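CRISPR-associated protein, Cse1 family (Acidimicrobium ferrooxidans, PDB 4H3T) probably serves as the large, Cse1-family subunit of a type I-E CRISPR Cascade complex, which helps recognise invading foreign DNA. Local coordinates at residues N129-A133 with W163-R167; W260-R266 with V281-D287; A405-H411 with A528-F532; A495-A499 with R520-M524. The protein carries 1 engineered substitution. The contacts are given in a common frame with arbitrary orientation. Residue numbers count along the deposited sequence, not the author numbering.

Interaction 1. Residues N129-A133 with W163-R167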
# COMPACT_ATOMS: atom_id res chain seq x y z
N ASN A 129 5.90 22.25 -9.33
CA ASN A 129 5.46 21.86 -7.99
C ASN A 129 4.10 21.10 -8.05
O ASN A 129 3.87 20.25 -7.21
CB ASN A 129 5.37 23.12 -7.11
CG ASN A 129 5.06 22.78 -5.70
OD1 ASN A 129 3.97 23.11 -5.20
ND2 ASN A 129 6.02 22.12 -5.05
N SER A 130 3.26 21.32 -9.09
CA SER A 130 1.99 20.56 -9.27
C SER A 130 2.23 19.02 -9.47
O SER A 130 1.31 18.21 -9.30
CB SER A 130 1.22 21.12 -10.47
OG SER A 130 1.92 20.81 -11.66
N LEU A 131 3.46 18.60 -9.87
CA LEU A 131 3.78 17.17 -10.03
C LEU A 131 4.11 16.53 -8.67
O LEU A 131 4.07 15.33 -8.51
CB LEU A 131 5.02 17.10 -10.98
CG LEU A 131 5.39 15.88 -11.71
CD1 LEU A 131 4.26 15.25 -12.49
CD2 LEU A 131 6.57 16.20 -12.58
N VAL A 132 4.38 17.34 -7.65
CA VAL A 132 4.73 16.82 -6.32
C VAL A 132 3.47 16.50 -5.55
O VAL A 132 2.61 17.35 -5.48
CB VAL A 132 5.59 17.84 -5.56
CG1 VAL A 132 5.85 17.41 -4.11
CG2 VAL A 132 6.90 18.14 -6.33
N ALA A 133 3.38 15.31 -4.92
CA ALA A 133 2.28 14.99 -4.01
C ALA A 133 2.69 15.46 -2.62
O ALA A 133 3.85 15.20 -2.19
CB ALA A 133 2.03 13.49 -3.97
N TRP A 163 8.50 11.72 -9.51
CA TRP A 163 7.12 12.15 -9.44
C TRP A 163 6.31 11.85 -10.70
O TRP A 163 5.08 11.68 -10.62
CB TRP A 163 7.00 13.59 -9.10
CG TRP A 163 7.39 13.86 -7.69
CD1 TRP A 163 8.43 14.64 -7.26
CD2 TRP A 163 6.70 13.44 -6.52
NE1 TRP A 163 8.43 14.71 -5.89
CE2 TRP A 163 7.45 13.89 -5.40
CE3 TRP A 163 5.63 12.56 -6.28
CZ2 TRP A 163 7.06 13.65 -4.09
CZ3 TRP A 163 5.25 12.31 -4.99
CH2 TRP A 163 5.99 12.82 -3.91
N LEU A 164 6.99 11.77 -11.84
CA LEU A 164 6.37 11.41 -13.11
C LEU A 164 5.84 9.97 -13.06
O LEU A 164 4.71 9.73 -13.43
CB LEU A 164 7.40 11.59 -14.22
CG LEU A 164 7.08 11.16 -15.61
CD1 LEU A 164 5.88 11.93 -16.14
CD2 LEU A 164 8.29 11.38 -16.51
N VAL A 165 6.65 9.04 -12.52
CA VAL A 165 6.31 7.66 -12.35
C VAL A 165 5.16 7.56 -11.38
O VAL A 165 4.17 6.89 -11.64
CB VAL A 165 7.52 6.82 -11.91
CG1 VAL A 165 7.07 5.37 -11.61
CG2 VAL A 165 8.59 6.81 -13.01
N GLU A 166 5.21 8.34 -10.32
CA GLU A 166 4.15 8.32 -9.33
C GLU A 166 2.85 8.88 -9.88
O GLU A 166 1.79 8.34 -9.55
CB GLU A 166 4.60 9.10 -8.07
CG GLU A 166 3.67 9.03 -6.85
CD GLU A 166 2.60 10.10 -6.71
OE1 GLU A 166 2.39 10.84 -7.69
OE2 GLU A 166 1.92 10.14 -5.65
N ARG A 167 2.90 9.97 -10.67
CA ARG A 167 1.67 10.63 -11.08
C ARG A 167 0.84 9.80 -12.04
O ARG A 167 -0.37 9.92 -12.03
CB ARG A 167 1.98 12.02 -11.66
CG ARG A 167 0.76 12.86 -11.88
CD ARG A 167 -0.15 13.00 -10.68
NE ARG A 167 -0.87 14.25 -10.77
CZ ARG A 167 -0.45 15.41 -10.30
NH1 ARG A 167 -1.15 16.53 -10.54
NH2 ARG A 167 0.69 15.49 -9.62
O HOH W 1 2.20 13.56 -8.11

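Interaction 2. Residues W260-R266 with V281-D287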
# COMPACT_ATOMS: atom_id res chain seq x y z
N TRP A 260 1.65 1.60 -16.62
CA TRP A 260 0.47 2.17 -17.27
C TRP A 260 0.55 3.67 -17.41
O TRP A 260 0.78 4.37 -16.43
CB TRP A 260 -0.79 1.80 -16.44
CG TRP A 260 -2.07 1.96 -17.18
CD1 TRP A 260 -3.00 2.95 -17.01
CD2 TRP A 260 -2.60 1.07 -18.16
NE1 TRP A 260 -4.09 2.70 -17.81
CE2 TRP A 260 -3.87 1.55 -18.53
CE3 TRP A 260 -2.17 -0.15 -18.69
CZ2 TRP A 260 -4.72 0.84 -19.37
CZ3 TRP A 260 -3.01 -0.85 -19.52
CH2 TRP A 260 -4.26 -0.34 -19.88
N GLN A 261 0.34 4.15 -18.62
CA GLN A 261 0.25 5.58 -18.89
C GLN A 261 -1.15 6.03 -18.57
O GLN A 261 -1.96 6.36 -19.46
CB GLN A 261 0.68 5.87 -20.34
CG GLN A 261 2.06 5.33 -20.68
CD GLN A 261 3.15 6.02 -19.90
OE1 GLN A 261 3.55 7.12 -20.22
NE2 GLN A 261 3.58 5.41 -18.83
N GLY A 262 -1.38 6.23 -17.27
CA GLY A 262 -2.66 6.71 -16.75
C GLY A 262 -2.88 8.20 -16.95
O GLY A 262 -4.00 8.68 -16.78
N ARG A 263 -1.81 8.93 -17.27
CA ARG A 263 -1.85 10.35 -17.56
C ARG A 263 -1.11 10.62 -18.90
O ARG A 263 -0.63 9.69 -19.55
CB ARG A 263 -1.22 11.16 -16.39
CG ARG A 263 -1.99 11.01 -15.03
CD ARG A 263 -3.25 11.76 -15.10
NE ARG A 263 -4.07 11.70 -13.88
CZ ARG A 263 -5.01 10.80 -13.60
NH1 ARG A 263 -5.23 9.77 -14.42
NH2 ARG A 263 -5.74 10.91 -12.51
N ARG A 264 -1.22 11.85 -19.36
CA ARG A 264 -0.50 12.42 -20.47
C ARG A 264 0.25 13.62 -19.89
O ARG A 264 -0.36 14.61 -19.44
CB ARG A 264 -1.41 12.80 -21.63
CG ARG A 264 -2.07 11.61 -22.30
CD ARG A 264 -1.09 10.59 -22.89
NE ARG A 264 -1.84 9.54 -23.58
CZ ARG A 264 -2.24 8.40 -23.06
NH1 ARG A 264 -1.85 8.04 -21.85
NH2 ARG A 264 -2.96 7.54 -23.80
N ILE A 265 1.56 13.49 -19.84
CA ILE A 265 2.41 14.47 -19.16
C ILE A 265 3.55 14.92 -20.03
O ILE A 265 4.13 14.13 -20.77
CB ILE A 265 2.93 13.85 -17.82
CG1 ILE A 265 1.75 13.38 -16.90
CG2 ILE A 265 3.85 14.82 -17.10
CD1 ILE A 265 2.18 12.74 -15.61
N ARG A 266 3.91 16.16 -19.89
CA ARG A 266 5.09 16.71 -20.54
C ARG A 266 5.82 17.59 -19.56
O ARG A 266 5.19 18.51 -18.98
CB ARG A 266 4.72 17.50 -21.81
CG ARG A 266 5.93 18.12 -22.52
CD ARG A 266 5.51 18.72 -23.84
NE ARG A 266 6.63 19.40 -24.46
CZ ARG A 266 6.56 20.16 -25.55
NH1 ARG A 266 5.39 20.40 -26.12
NH2 ARG A 266 7.66 20.72 -26.05
N VAL A 281 5.36 22.00 -16.08
CA VAL A 281 4.82 20.70 -16.46
C VAL A 281 3.38 20.88 -17.01
O VAL A 281 2.67 21.80 -16.60
CB VAL A 281 4.85 19.68 -15.27
CG1 VAL A 281 3.88 20.08 -14.16
CG2 VAL A 281 4.52 18.27 -15.76
N LEU A 282 2.97 19.96 -17.88
CA LEU A 282 1.59 19.86 -18.38
C LEU A 282 1.10 18.46 -18.01
O LEU A 282 1.76 17.47 -18.31
CB LEU A 282 1.54 20.13 -19.89
CG LEU A 282 0.16 19.99 -20.60
CD1 LEU A 282 -0.94 20.82 -19.95
CD2 LEU A 282 0.26 20.39 -22.04
N ILE A 283 -0.03 18.37 -17.30
CA ILE A 283 -0.56 17.09 -16.80
C ILE A 283 -2.01 16.98 -17.21
O ILE A 283 -2.82 17.79 -16.76
CB ILE A 283 -0.45 16.96 -15.26
CG1 ILE A 283 0.98 17.21 -14.79
CG2 ILE A 283 -0.93 15.62 -14.77
CD1 ILE A 283 1.06 17.29 -13.25
N CYS A 284 -2.32 15.96 -17.99
CA CYS A 284 -3.61 15.71 -18.63
C CYS A 284 -4.04 14.30 -18.39
O CYS A 284 -3.25 13.44 -17.99
CB CYS A 284 -3.53 16.00 -20.12
SG CYS A 284 -2.95 17.66 -20.52
N ALA A 285 -5.31 14.03 -18.72
CA ALA A 285 -5.87 12.70 -18.55
C ALA A 285 -5.25 11.68 -19.46
O ALA A 285 -4.94 11.98 -20.60
CB ALA A 285 -7.36 12.75 -18.82
N GLY A 286 -5.07 10.46 -18.98
CA GLY A 286 -4.56 9.37 -19.82
C GLY A 286 -5.48 8.17 -19.81
O GLY A 286 -6.71 8.27 -19.68
N ASP A 287 -4.89 7.00 -20.04
CA ASP A 287 -5.65 5.81 -20.21
C ASP A 287 -6.23 5.25 -18.93
O ASP A 287 -5.61 5.28 -17.88
CB ASP A 287 -4.81 4.70 -20.86
CG ASP A 287 -4.31 4.99 -22.26
OD1 ASP A 287 -5.06 5.64 -23.04
OD2 ASP A 287 -3.14 4.61 -22.57

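Interaction 3. Residues A405-H411 with A528-F532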
# COMPACT_ATOMS: atom_id res chain seq x y z
N ALA A 405 -6.13 -13.28 18.10
CA ALA A 405 -5.40 -12.35 18.99
C ALA A 405 -5.84 -10.92 18.73
O ALA A 405 -5.94 -10.12 19.68
CB ALA A 405 -3.90 -12.49 18.78
N VAL A 406 -6.12 -10.59 17.47
CA VAL A 406 -6.64 -9.27 17.09
C VAL A 406 -8.07 -9.12 17.69
O VAL A 406 -8.39 -8.11 18.27
CB VAL A 406 -6.66 -9.06 15.54
CG1 VAL A 406 -7.33 -7.74 15.19
CG2 VAL A 406 -5.25 -9.07 15.00
N THR A 407 -8.90 -10.16 17.56
CA THR A 407 -10.27 -10.17 18.12
C THR A 407 -10.26 -9.98 19.65
O THR A 407 -11.10 -9.24 20.18
CB THR A 407 -10.99 -11.48 17.80
OG1 THR A 407 -10.98 -11.64 16.37
CG2 THR A 407 -12.43 -11.50 18.34
N PHE A 408 -9.33 -10.62 20.35
CA PHE A 408 -9.20 -10.46 21.78
C PHE A 408 -8.82 -9.02 22.13
O PHE A 408 -9.40 -8.43 23.05
CB PHE A 408 -8.22 -11.47 22.40
CG PHE A 408 -8.21 -11.40 23.90
CD1 PHE A 408 -9.38 -11.56 24.62
CD2 PHE A 408 -7.07 -11.05 24.60
CE1 PHE A 408 -9.40 -11.39 26.00
CE2 PHE A 408 -7.06 -11.03 25.99
CZ PHE A 408 -8.24 -11.15 26.68
N ALA A 409 -7.87 -8.44 21.41
CA ALA A 409 -7.51 -7.02 21.62
C ALA A 409 -8.78 -6.11 21.46
O ALA A 409 -8.96 -5.16 22.23
CB ALA A 409 -6.43 -6.58 20.66
N ALA A 410 -9.55 -6.34 20.40
CA ALA A 410 -10.78 -5.58 20.12
C ALA A 410 -11.83 -5.77 21.27
O ALA A 410 -12.42 -4.78 21.70
CB ALA A 410 -11.37 -5.97 18.77
N HIS A 411 -11.94 -6.96 21.84
CA HIS A 411 -12.84 -7.17 22.95
C HIS A 411 -12.31 -6.48 24.20
O HIS A 411 -13.12 -5.95 24.93
CB HIS A 411 -13.08 -8.67 23.27
CG HIS A 411 -13.92 -9.37 22.25
ND1 HIS A 411 -13.71 -10.68 21.93
CD2 HIS A 411 -14.97 -8.92 21.52
CE1 HIS A 411 -14.58 -10.98 20.99
NE2 HIS A 411 -15.36 -9.96 20.71
N ALA A 528 -14.42 -12.63 27.14
CA ALA A 528 -13.61 -12.66 25.92
C ALA A 528 -12.37 -13.58 26.09
O ALA A 528 -11.97 -14.27 25.17
CB ALA A 528 -13.17 -11.26 25.58
N ARG A 529 -11.74 -13.49 27.25
CA ARG A 529 -10.57 -14.29 27.64
C ARG A 529 -10.88 -15.82 27.57
O ARG A 529 -10.09 -16.59 27.06
CB ARG A 529 -10.18 -13.96 29.09
CG ARG A 529 -8.75 -13.68 29.34
CD ARG A 529 -8.02 -14.90 29.69
NE ARG A 529 -6.80 -14.56 30.40
CZ ARG A 529 -5.80 -15.39 30.62
NH1 ARG A 529 -5.88 -16.66 30.21
NH2 ARG A 529 -4.73 -14.98 31.28
N ASN A 530 -12.07 -16.21 28.03
CA ASN A 530 -12.48 -17.62 27.99
C ASN A 530 -12.67 -18.08 26.52
O ASN A 530 -12.21 -19.15 26.18
CB ASN A 530 -13.75 -17.84 28.83
CG ASN A 530 -14.17 -19.27 28.87
OD1 ASN A 530 -13.41 -20.14 29.33
ND2 ASN A 530 -15.30 -19.57 28.25
N GLU A 531 -13.20 -17.22 25.65
CA GLU A 531 -13.36 -17.54 24.23
C GLU A 531 -12.00 -17.60 23.51
O GLU A 531 -11.82 -18.40 22.59
CB GLU A 531 -14.26 -16.46 23.57
CG GLU A 531 -14.43 -16.49 22.05
CD GLU A 531 -15.05 -15.21 21.51
OE1 GLU A 531 -14.54 -14.66 20.51
OE2 GLU A 531 -16.03 -14.73 22.13
N PHE A 532 -11.04 -16.78 23.93
CA PHE A 532 -9.76 -16.72 23.26
C PHE A 532 -8.78 -17.80 23.73
O PHE A 532 -8.17 -18.46 22.91
CB PHE A 532 -9.11 -15.34 23.44
CG PHE A 532 -7.71 -15.20 22.83
CD1 PHE A 532 -7.48 -15.56 21.51
CD2 PHE A 532 -6.65 -14.72 23.58
CE1 PHE A 532 -6.20 -15.41 20.94
CE2 PHE A 532 -5.37 -14.60 23.02
CZ PHE A 532 -5.15 -14.97 21.70
O HOH W 2 -11.85 -13.04 22.52

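Interaction 4. Residues A495-A499 with R520-M524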
# COMPACT_ATOMS: atom_id res chain seq x y z
N ALA A 495 -4.79 -3.81 29.72
CA ALA A 495 -6.16 -3.31 29.92
C ALA A 495 -6.42 -2.93 31.37
O ALA A 495 -7.00 -1.87 31.62
CB ALA A 495 -7.19 -4.33 29.43
N ARG A 496 -5.90 -3.70 32.34
CA ARG A 496 -6.08 -3.36 33.77
C ARG A 496 -5.26 -2.14 34.18
O ARG A 496 -5.70 -1.38 35.02
CB ARG A 496 -5.71 -4.57 34.64
CG ARG A 496 -6.80 -5.65 34.52
CD ARG A 496 -6.38 -6.99 35.19
NE ARG A 496 -7.50 -7.55 35.97
CZ ARG A 496 -7.69 -7.40 37.29
NH1 ARG A 496 -6.83 -6.70 38.03
NH2 ARG A 496 -8.74 -7.97 37.88
N ASP A 497 -4.09 -1.93 33.60
CA ASP A 497 -3.31 -0.72 33.88
C ASP A 497 -4.07 0.54 33.42
O ASP A 497 -4.14 1.55 34.14
CB ASP A 497 -1.96 -0.79 33.15
CG ASP A 497 -1.04 0.35 33.50
OD1 ASP A 497 -0.69 0.48 34.69
OD2 ASP A 497 -0.70 1.13 32.59
N LEU A 498 -4.64 0.49 32.19
CA LEU A 498 -5.43 1.61 31.72
C LEU A 498 -6.67 1.80 32.55
O LEU A 498 -7.01 2.93 32.88
CB LEU A 498 -5.83 1.41 30.22
CG LEU A 498 -4.72 1.70 29.23
CD1 LEU A 498 -5.14 1.24 27.83
CD2 LEU A 498 -4.38 3.20 29.20
N ALA A 499 -7.34 0.71 32.92
CA ALA A 499 -8.55 0.81 33.74
C ALA A 499 -8.24 1.43 35.12
O ALA A 499 -8.93 2.35 35.55
CB ALA A 499 -9.19 -0.57 33.92
N ARG A 520 -18.29 -4.25 35.10
CA ARG A 520 -18.69 -4.53 33.71
C ARG A 520 -17.45 -4.82 32.84
O ARG A 520 -17.48 -5.73 32.05
CB ARG A 520 -19.48 -3.36 33.15
CG ARG A 520 -20.86 -3.17 33.79
CD ARG A 520 -21.43 -1.80 33.51
NE ARG A 520 -22.82 -1.73 33.94
CZ ARG A 520 -23.65 -0.69 33.82
NH1 ARG A 520 -23.21 0.46 33.34
NH2 ARG A 520 -24.92 -0.81 34.17
N PHE A 521 -16.41 -4.03 32.97
CA PHE A 521 -15.13 -4.21 32.24
C PHE A 521 -14.55 -5.61 32.55
O PHE A 521 -14.22 -6.39 31.65
CB PHE A 521 -14.12 -3.07 32.64
CG PHE A 521 -12.65 -3.37 32.50
CD1 PHE A 521 -12.07 -3.54 31.26
CD2 PHE A 521 -11.86 -3.62 33.62
CE1 PHE A 521 -10.74 -3.88 31.13
CE2 PHE A 521 -10.51 -3.92 33.49
CZ PHE A 521 -9.97 -4.09 32.25
N ARG A 522 -14.44 -5.91 33.83
CA ARG A 522 -13.84 -7.18 34.25
C ARG A 522 -14.69 -8.42 33.79
O ARG A 522 -14.09 -9.43 33.37
CB ARG A 522 -13.61 -7.16 35.79
CG ARG A 522 -12.87 -8.35 36.36
CD ARG A 522 -13.09 -8.52 37.86
NE ARG A 522 -14.28 -9.34 38.12
CZ ARG A 522 -15.45 -8.93 38.64
NH1 ARG A 522 -15.61 -7.66 39.03
NH2 ARG A 522 -16.44 -9.79 38.80
N ARG A 523 -16.03 -8.33 33.82
CA ARG A 523 -16.87 -9.43 33.37
C ARG A 523 -16.75 -9.63 31.84
O ARG A 523 -16.72 -10.76 31.37
CB ARG A 523 -18.38 -9.24 33.75
CG ARG A 523 -18.69 -9.45 35.24
CD ARG A 523 -20.19 -9.25 35.70
NE ARG A 523 -21.01 -8.61 34.64
CZ ARG A 523 -21.53 -7.37 34.62
NH1 ARG A 523 -21.39 -6.56 35.67
NH2 ARG A 523 -22.21 -6.94 33.56
N MSE A 524 -16.74 -8.54 31.09
CA MSE A 524 -16.62 -8.64 29.64
C MSE A 524 -15.26 -9.21 29.26
O MSE A 524 -15.17 -10.10 28.41
CB MSE A 524 -16.82 -7.30 28.97
CG MSE A 524 -16.67 -7.44 27.45
SE MSE A 524 -17.30 -6.04 26.27
CE MSE A 524 -16.47 -7.02 24.70

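Interaction 1. Residues N129-A133 with W163-R167
Two guanidinium nitrogens of Arg167 converge on one carbonyl near the end of the 3-10 segment. Arg167 NH2 donates to Ser130 O at 2.8 Å, with that oxygen near the guanidinium plane, while Arg167 NH1 adds a weak bond to Ser130 O at 3.2 Å and also forms a salt bridge with Asp175. The next carbonyl is satisfied by water 1, which donates to Leu131 O (2.6 Å) and to Glu166 OE1 (2.8 Å) and accepts from Arg167 NH2 (2.9 Å). Glu166 OE2 is bonded to Thr51, and Ser130 OG to Thr127 O. Around this network the packing is apolar. Val132 CA sits over the five-membered ring of Trp163, 4.0 Å from its centroid, as a CH-pi contact. Ala133, small enough to lie close against the indole, brings CB to 3.6 Å from Trp163 CZ3, and Leu131 CG packs 3.8 Å from Trp163 CB. Leu131 and Arg167 also touch Ile283 of strand 275-289. A long arginine with several donors can bond Ser130 O directly and, through water 1, serve Leu131 O. The loop is thus held to helix 157-170 both by its backbone oxygens, bonded to Arg167 and water, and by apolar packing on Trp163.

Interaction 2. Residues W260-R266 with V281-D287
Most striking is the place where the antiparallel pairing ends: Gly286 CA comes within 3.7 Å of Arg263 CA, an approach open to glycine alone, since a CB on Gly286 would clash with Arg263 N and Gln261 O. Beyond it, where Gln261 centres an inverse gamma turn, Asp287 N donates to Gln261 O (3.1 Å) and Trp260 NE1 to Asp287 O (3.0 Å), tying the indole to the backbone of Asp287. Arg264 is long enough to fold back over this point. Its NH2 forms a salt bridge with Asp287 OD1 (2.9 Å), Gly286 CA lies over one face of the guanidinium, and Arg264 NH1 bonds to Gln261 O at 2.9 Å. In the regular part, Arg264 pairs with Cys284 (Arg264 N to Cys284 O 2.9 Å and Cys284 N to Arg264 O 2.8 Å) and Arg266 with Leu282. Between them, at a non-hydrogen-bonded pair, beta-branched Ile265 and Ile283 share one face, CG1 of Ile265 lying 4.1 Å from CG2 of Ile283. These paired strands, 263-272 and 275-289, form a beta hairpin. Helix 157-170 covers the isoleucine face through Leu164, Arg167 and His168, Val281 pairs onward with Lys126 of strand 126-127, and Arg263 reaches Asp175.

Interaction 3. Residues A405-H411 with A528-F532
The two helical segments run antiparallel, their N-to-C directions 175° apart and their axes approaching to 9.9 Å. The backbones come nearest at His411 and Ala528, whose CA atoms lie 6.3 Å apart; the short alanine side chain permits this, with Ala528 CB only 3.5 Å from His411 CB. One turn earlier, Phe408 fills the space between the segments. Its CE1 lies 3.8 Å from Ala528 CB and 3.4 Å from Arg529 N, and its CZ rests 3.7 Å from Arg529 CG, the aliphatic part of an arginine whose charged end pairs with Glu492. Phe408 also meets Phe532: the ring planes are inclined by only 12°, but with centroids 5.2 Å apart they are slid past each other and barely overlap. Instead, Phe408 CB stands over the Phe532 face, 4.0 Å from its centroid, in a CH-pi contact. Ala405 completes the apolar seam with CB 4.0 Å from Phe532 CZ, another small residue making way for a large ring. Towards the more exposed side, no direct hydrogen bond joins the two segments, but water 2 lies 3.1 Å from His411 ND1 and donates to Ala528 O at 2.9 Å. Helices 445-473 and 481-504 pack against these two, through Phe470 on Ala405 and Val491 on Phe408, so the contact is typical of an antiparallel helical bundle, here the alpha-helical C-terminal domain of the Cse1 family.

Interaction 4. Residues A495-A499 with R520-M524
Ala495 begins the contact by presenting its CB 4.0 Å from Phe521 CE1, while its carbonyl O, 3.8 Å from Phe521 CZ, remains engaged within its own helix by Ala499 N. Being small, it lets the aromatic ring reach close to the backbone. Arg496 follows at the exposed margin, with CG 4.2 Å from Phe521 CZ. An arginine fits there because its methylene chain can lie beside the ring while the charged group extends to solvent; its NH2 comes no nearer than 4.4 Å to Arg522 CD, a loose packing contact, and Arg522 itself is salt-bridged to Asp519. One turn after Ala495, Ala499 returns to the interface and places CB over the Phe521 face, 4.1 Å from the ring centroid and 3.6 Å from CE2 of that phenylalanine. Phe521 therefore supplies most of the apolar bridge between segments whose axes approach no closer than 11.7 Å, a gap an aromatic side chain can span. With Leu416 and Val419 also touching the ring, and helix directions 173° apart, this is the packing of successive antiparallel helices, 481-504 and 511-532, in an up-and-down alpha-helical bundle.

The four contacts form two pairs on opposite sides of the chain's centre. Interactions 1 and 2, with centres 11 Å apart, share one core: Leu164 CD1 lies 3.7 Å from Ile265 CG2, and Ser130 OG is 3.3 Å from Val281 CG1, so the loop, helix and hairpin pack together. Interactions 3 and 4 lie 13 Å apart between centres and both use helix 511-532; CE of selenomethionine Met524, in the conformer given, lies 3.5 Å from His411 O and joins them, and interaction 4 is nested within the chain loop closed by interaction 3. Between the pairs, centres are 44 to 55 Å apart, consistent with separate structural regions. A glycerol, probably from crystallisation, lies about 4 Å from the Gln261 side chain.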